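Local coordinates for rhodanese domain-containing protein (Thermoplasma volcanium GSS1, PDB 3GK5), which is of unknown function but, through this rhodanese-like domain, is probably related to the sulfurtransferases that carry sulfur on an active-site cysteine, at residues R24-L29 with N39-E44; R67-V72 with I82-G87. All coordinates share one frame; numbering follows the deposited sequence.

Contact 1: residues R24-L29 with N39-E44; sequences REPFEL and NIPISE
N39 reaches across to the carbonyl of R24 with its side-chain amide, and this bond is the polar centre of the contact. N39 ND2 donates to R24 O at 3.1 Å, nearly straight at 166° and lying in the plane of the amide. CG of N39 stands anti to its backbone N (chi1 -177°), which carries the amide towards the R24 turn. ND2 also bonds D22 O, so two carbonyls grip the nitrogen and hold the amide against rotation. Next to this bond the packing is close. P41 lays its ring by the same carbonyl, with CG 3.5 Å from R24 O and CA making a CA-H...O contact from the same residue. P26 meets P41 at about a right angle, CD to CG at 3.6 Å, while L29 brings CD2 to 3.7 Å from N39 CG and contacts CB at a similar distance. Both segments leave the C-terminal ends of neighbouring parallel strands, 19-22 and 38-39, and backbone bonds of I40 with D22 and of I42 with V23 prolong that pairing beyond the strands. D22 to E28 read DVREPFE, a sequence familiar from rhodanese domains. Here the R24 guanidinium turns back to D22 and to the carbonyl of G32. Towards solvent the fit slackens. The bend at chi2 (-52°) brings the carboxylate of E25 back against P41, where both OE1 and OE2 come to 3.6 Å from P41 CB, a van der Waals contact. E25 OE1 stops 3.8 Å from OG of S43, an exposed residue. The carboxylate of E44, a like charge, stands 5.6 Å away, measured from E25 OE2 to E44 OE1.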
# COMPACT_ATOMS: atom_id res chain seq x y z
N ARG A 24 -2.75 -5.96 -3.57
CA ARG A 24 -3.89 -6.87 -3.72
C ARG A 24 -3.98 -7.29 -5.18
O ARG A 24 -3.31 -6.72 -6.04
CB ARG A 24 -5.18 -6.15 -3.31
CG ARG A 24 -5.17 -5.63 -1.88
CD ARG A 24 -6.52 -5.05 -1.51
NE ARG A 24 -6.80 -3.85 -2.28
CZ ARG A 24 -8.02 -3.35 -2.47
NH1 ARG A 24 -9.08 -3.96 -1.95
NH2 ARG A 24 -8.18 -2.25 -3.19
N GLU A 25 -4.81 -8.28 -5.45
CA GLU A 25 -5.00 -8.76 -6.82
C GLU A 25 -5.83 -7.71 -7.56
O GLU A 25 -6.68 -7.05 -6.96
CB GLU A 25 -5.71 -10.12 -6.83
CG GLU A 25 -4.89 -11.23 -6.17
CD GLU A 25 -3.49 -11.32 -6.74
OE1 GLU A 25 -2.53 -11.48 -5.96
OE2 GLU A 25 -3.34 -11.23 -7.98
N PRO A 26 -5.59 -7.55 -8.86
CA PRO A 26 -6.29 -6.59 -9.71
C PRO A 26 -7.81 -6.55 -9.64
O PRO A 26 -8.41 -5.47 -9.72
CB PRO A 26 -5.76 -6.90 -11.12
CG PRO A 26 -5.30 -8.33 -11.01
CD PRO A 26 -4.66 -8.38 -9.66
N PHE A 27 -8.46 -7.70 -9.47
CA PHE A 27 -9.92 -7.74 -9.40
C PHE A 27 -10.45 -7.10 -8.13
O PHE A 27 -11.63 -6.78 -8.04
CB PHE A 27 -10.44 -9.18 -9.48
CG PHE A 27 -10.20 -10.00 -8.23
CD1 PHE A 27 -11.05 -9.91 -7.13
CD2 PHE A 27 -9.12 -10.88 -8.17
CE1 PHE A 27 -10.84 -10.71 -6.00
CE2 PHE A 27 -8.90 -11.68 -7.05
CZ PHE A 27 -9.76 -11.59 -5.96
N GLU A 28 -9.57 -6.92 -7.15
CA GLU A 28 -9.97 -6.33 -5.89
C GLU A 28 -10.05 -4.82 -5.95
O GLU A 28 -10.78 -4.21 -5.18
CB GLU A 28 -8.99 -6.74 -4.79
CG GLU A 28 -9.05 -8.22 -4.44
CD GLU A 28 -8.03 -8.62 -3.39
OE1 GLU A 28 -6.92 -9.07 -3.76
OE2 GLU A 28 -8.33 -8.49 -2.19
N LEU A 29 -9.30 -4.21 -6.86
CA LEU A 29 -9.30 -2.76 -6.97
C LEU A 29 -10.54 -2.19 -7.65
O LEU A 29 -10.85 -1.02 -7.50
CB LEU A 29 -8.04 -2.27 -7.67
CG LEU A 29 -6.80 -2.07 -6.79
CD1 LEU A 29 -6.37 -3.39 -6.21
CD2 LEU A 29 -5.66 -1.43 -7.60
N ASN A 39 -0.49 -0.47 -8.44
CA ASN A 39 -0.91 -1.82 -8.13
C ASN A 39 0.12 -2.90 -8.49
O ASN A 39 0.46 -3.09 -9.66
CB ASN A 39 -2.23 -2.14 -8.84
CG ASN A 39 -2.77 -3.52 -8.51
OD1 ASN A 39 -3.46 -4.13 -9.34
ND2 ASN A 39 -2.48 -4.02 -7.31
N ILE A 40 0.62 -3.57 -7.46
CA ILE A 40 1.54 -4.67 -7.65
C ILE A 40 1.10 -5.82 -6.75
O ILE A 40 1.30 -5.79 -5.53
CB ILE A 40 2.99 -4.30 -7.28
CG1 ILE A 40 3.50 -3.20 -8.22
CG2 ILE A 40 3.89 -5.54 -7.43
CD1 ILE A 40 4.90 -2.68 -7.88
N PRO A 41 0.46 -6.84 -7.34
CA PRO A 41 -0.00 -7.99 -6.56
C PRO A 41 1.20 -8.71 -5.95
O PRO A 41 2.25 -8.75 -6.57
CB PRO A 41 -0.72 -8.85 -7.60
CG PRO A 41 -1.24 -7.83 -8.57
CD PRO A 41 -0.07 -6.89 -8.72
N ILE A 42 1.05 -9.24 -4.74
CA ILE A 42 2.14 -9.95 -4.07
C ILE A 42 2.69 -11.11 -4.89
O ILE A 42 3.79 -11.61 -4.63
CB ILE A 42 1.70 -10.53 -2.70
CG1 ILE A 42 0.36 -11.23 -2.87
CG2 ILE A 42 1.65 -9.45 -1.65
CD1 ILE A 42 -0.20 -11.79 -1.58
N SER A 43 1.92 -11.56 -5.88
CA SER A 43 2.35 -12.68 -6.72
C SER A 43 3.26 -12.20 -7.83
O SER A 43 3.76 -12.99 -8.64
CB SER A 43 1.13 -13.38 -7.32
OG SER A 43 0.31 -13.91 -6.29
N GLU A 44 3.48 -10.89 -7.86
CA GLU A 44 4.34 -10.30 -8.86
C GLU A 44 5.38 -9.43 -8.21
O GLU A 44 6.40 -9.12 -8.82
CB GLU A 44 3.51 -9.46 -9.83
CG GLU A 44 2.35 -10.19 -10.46
CD GLU A 44 1.58 -9.33 -11.43
OE1 GLU A 44 0.44 -9.71 -11.79
OE2 GLU A 44 2.11 -8.28 -11.85

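Contact 2: residues R67-V72 with I82-G87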
# COMPACT_ATOMS: atom_id res chain seq x y z
N ARG A 67 -1.25 -9.38 3.90
CA ARG A 67 -0.36 -9.45 2.74
C ARG A 67 0.60 -8.26 2.69
O ARG A 67 1.75 -8.39 2.25
CB ARG A 67 -1.19 -9.52 1.45
CG ARG A 67 -2.02 -10.79 1.33
CD ARG A 67 -2.98 -10.74 0.14
NE ARG A 67 -4.05 -9.78 0.38
CZ ARG A 67 -4.98 -9.44 -0.52
NH1 ARG A 67 -5.92 -8.56 -0.19
NH2 ARG A 67 -4.97 -9.97 -1.74
N SER A 68 0.14 -7.10 3.14
CA SER A 68 0.98 -5.92 3.15
C SER A 68 2.15 -6.14 4.10
O SER A 68 3.29 -5.81 3.78
CB SER A 68 0.16 -4.71 3.60
OG SER A 68 -0.46 -4.98 4.84
N ALA A 69 1.88 -6.72 5.27
CA ALA A 69 2.92 -6.98 6.27
C ALA A 69 4.07 -7.78 5.69
O ALA A 69 5.23 -7.45 5.91
CB ALA A 69 2.33 -7.73 7.46
N ALA A 70 3.74 -8.83 4.94
CA ALA A 70 4.75 -9.67 4.34
C ALA A 70 5.55 -8.94 3.26
O ALA A 70 6.74 -9.19 3.07
CB ALA A 70 4.11 -10.92 3.77
N ALA A 71 4.90 -8.02 2.56
CA ALA A 71 5.56 -7.24 1.52
C ALA A 71 6.55 -6.25 2.14
O ALA A 71 7.64 -6.03 1.61
CB ALA A 71 4.53 -6.48 0.68
N VAL A 72 6.18 -5.66 3.26
CA VAL A 72 7.05 -4.71 3.91
C VAL A 72 8.36 -5.32 4.37
O VAL A 72 9.42 -4.75 4.15
CB VAL A 72 6.36 -4.06 5.10
CG1 VAL A 72 7.33 -3.14 5.82
CG2 VAL A 72 5.14 -3.27 4.62
N ILE A 82 9.60 2.07 2.80
CA ILE A 82 8.19 1.69 2.76
C ILE A 82 7.64 1.47 4.16
O ILE A 82 8.39 1.17 5.09
CB ILE A 82 7.94 0.38 1.95
CG1 ILE A 82 8.16 -0.85 2.83
CG2 ILE A 82 8.86 0.33 0.73
CD1 ILE A 82 9.58 -1.04 3.32
N VAL A 83 6.33 1.61 4.30
CA VAL A 83 5.65 1.43 5.58
C VAL A 83 4.41 0.58 5.36
O VAL A 83 3.88 0.54 4.26
CB VAL A 83 5.22 2.78 6.15
CG1 VAL A 83 6.45 3.64 6.44
CG2 VAL A 83 4.32 3.48 5.15
N ASP A 84 3.94 -0.10 6.41
CA ASP A 84 2.75 -0.94 6.31
C ASP A 84 1.53 -0.15 6.79
O ASP A 84 1.62 0.59 7.77
CB ASP A 84 2.95 -2.21 7.17
CG ASP A 84 1.79 -3.19 7.08
OD1 ASP A 84 1.30 -3.42 5.95
OD2 ASP A 84 1.37 -3.74 8.12
N VAL A 85 0.41 -0.29 6.09
CA VAL A 85 -0.81 0.43 6.48
C VAL A 85 -1.72 -0.47 7.32
O VAL A 85 -2.25 -1.48 6.85
CB VAL A 85 -1.61 0.91 5.24
CG1 VAL A 85 -2.85 1.66 5.68
CG2 VAL A 85 -0.75 1.78 4.35
N GLU A 86 -1.91 -0.08 8.58
CA GLU A 86 -2.73 -0.83 9.52
C GLU A 86 -4.20 -0.95 9.13
O GLU A 86 -4.84 0.03 8.76
CB GLU A 86 -2.62 -0.17 10.90
CG GLU A 86 -1.18 0.04 11.33
CD GLU A 86 -1.03 1.07 12.44
OE1 GLU A 86 0.13 1.31 12.86
OE2 GLU A 86 -2.06 1.63 12.88
N GLY A 87 -4.73 -2.17 9.23
CA GLY A 87 -6.12 -2.41 8.91
C GLY A 87 -6.43 -2.62 7.44
O GLY A 87 -7.55 -3.00 7.08
O HOH W 1 -2.47 -3.03 4.57
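The carboxylate of D84 is the flat group that S68 meets, with S68 OG close to its plane at OD1 and A69 to one side of that plane. S68 OG donates to D84 OD1 at 2.6 Å, taking the syn lone pair on the side of the other oxygen. A69 CA stands over one face, 4.0 Å from D84 OD2, with CB further out; the backbone N of A69 comes near OD1 but at too poor an angle to bond. OD2 is itself held by the hydroxyl of Y3, so each oxygen of this buried group has a partner. D84 carries the carboxylate out towards the helix because CG is anti to the backbone N (chi1 -177°). An alanine here would probably leave the hydroxyls of S68 and Y3 without their common acceptor and open a gap beside A69. S68 OG also accepts a bond from a water at 2.8 Å, and the same water donates to V85 O, tying the start of the helix to the strand's end. One turn on, the contact becomes apolar. V72 presses CG2 to 3.5 Å from D84 CB, the two side chains crossing at about a right angle. Its other methyl, CG1, meets I82 CG1 at 3.9 Å as the two side chains slide past each other in opposite directions. In I82, chi1 of 85° brings CG1 towards V72, and CD1 then lies 3.8 Å from V72 O. V60 of the adjacent strand packs on both S68 and V72. Helix 67-72 runs nearly antiparallel to strand 82-85, at 164° with axes 7.9 Å apart, as the helical connection of the beta-alpha-beta crossover 58-61, 66-76, 82-85 in the parallel-sheet rhodanese fold.

Contacts 1 and 2 have centres about 14 Å apart and follow one another along the chain, yet R67 joins them. From the first turn of the helix in contact 2 its guanidinium reaches the R24-L29 turn, where NH2 makes a salt bridge to E28 OE1 at 3.0 Å and NH1 packs against R24 CG at 3.5 Å. Its aliphatic part rests on the other segment of contact 1, with CD 3.4 Å from I42 CD1. R67 and S68 also touch C62, and R24 and E28 touch A63. Both contacts therefore flank the loop after strand 58-61, where C62 probably corresponds to the sulfur-carrying cysteine of active rhodaneses.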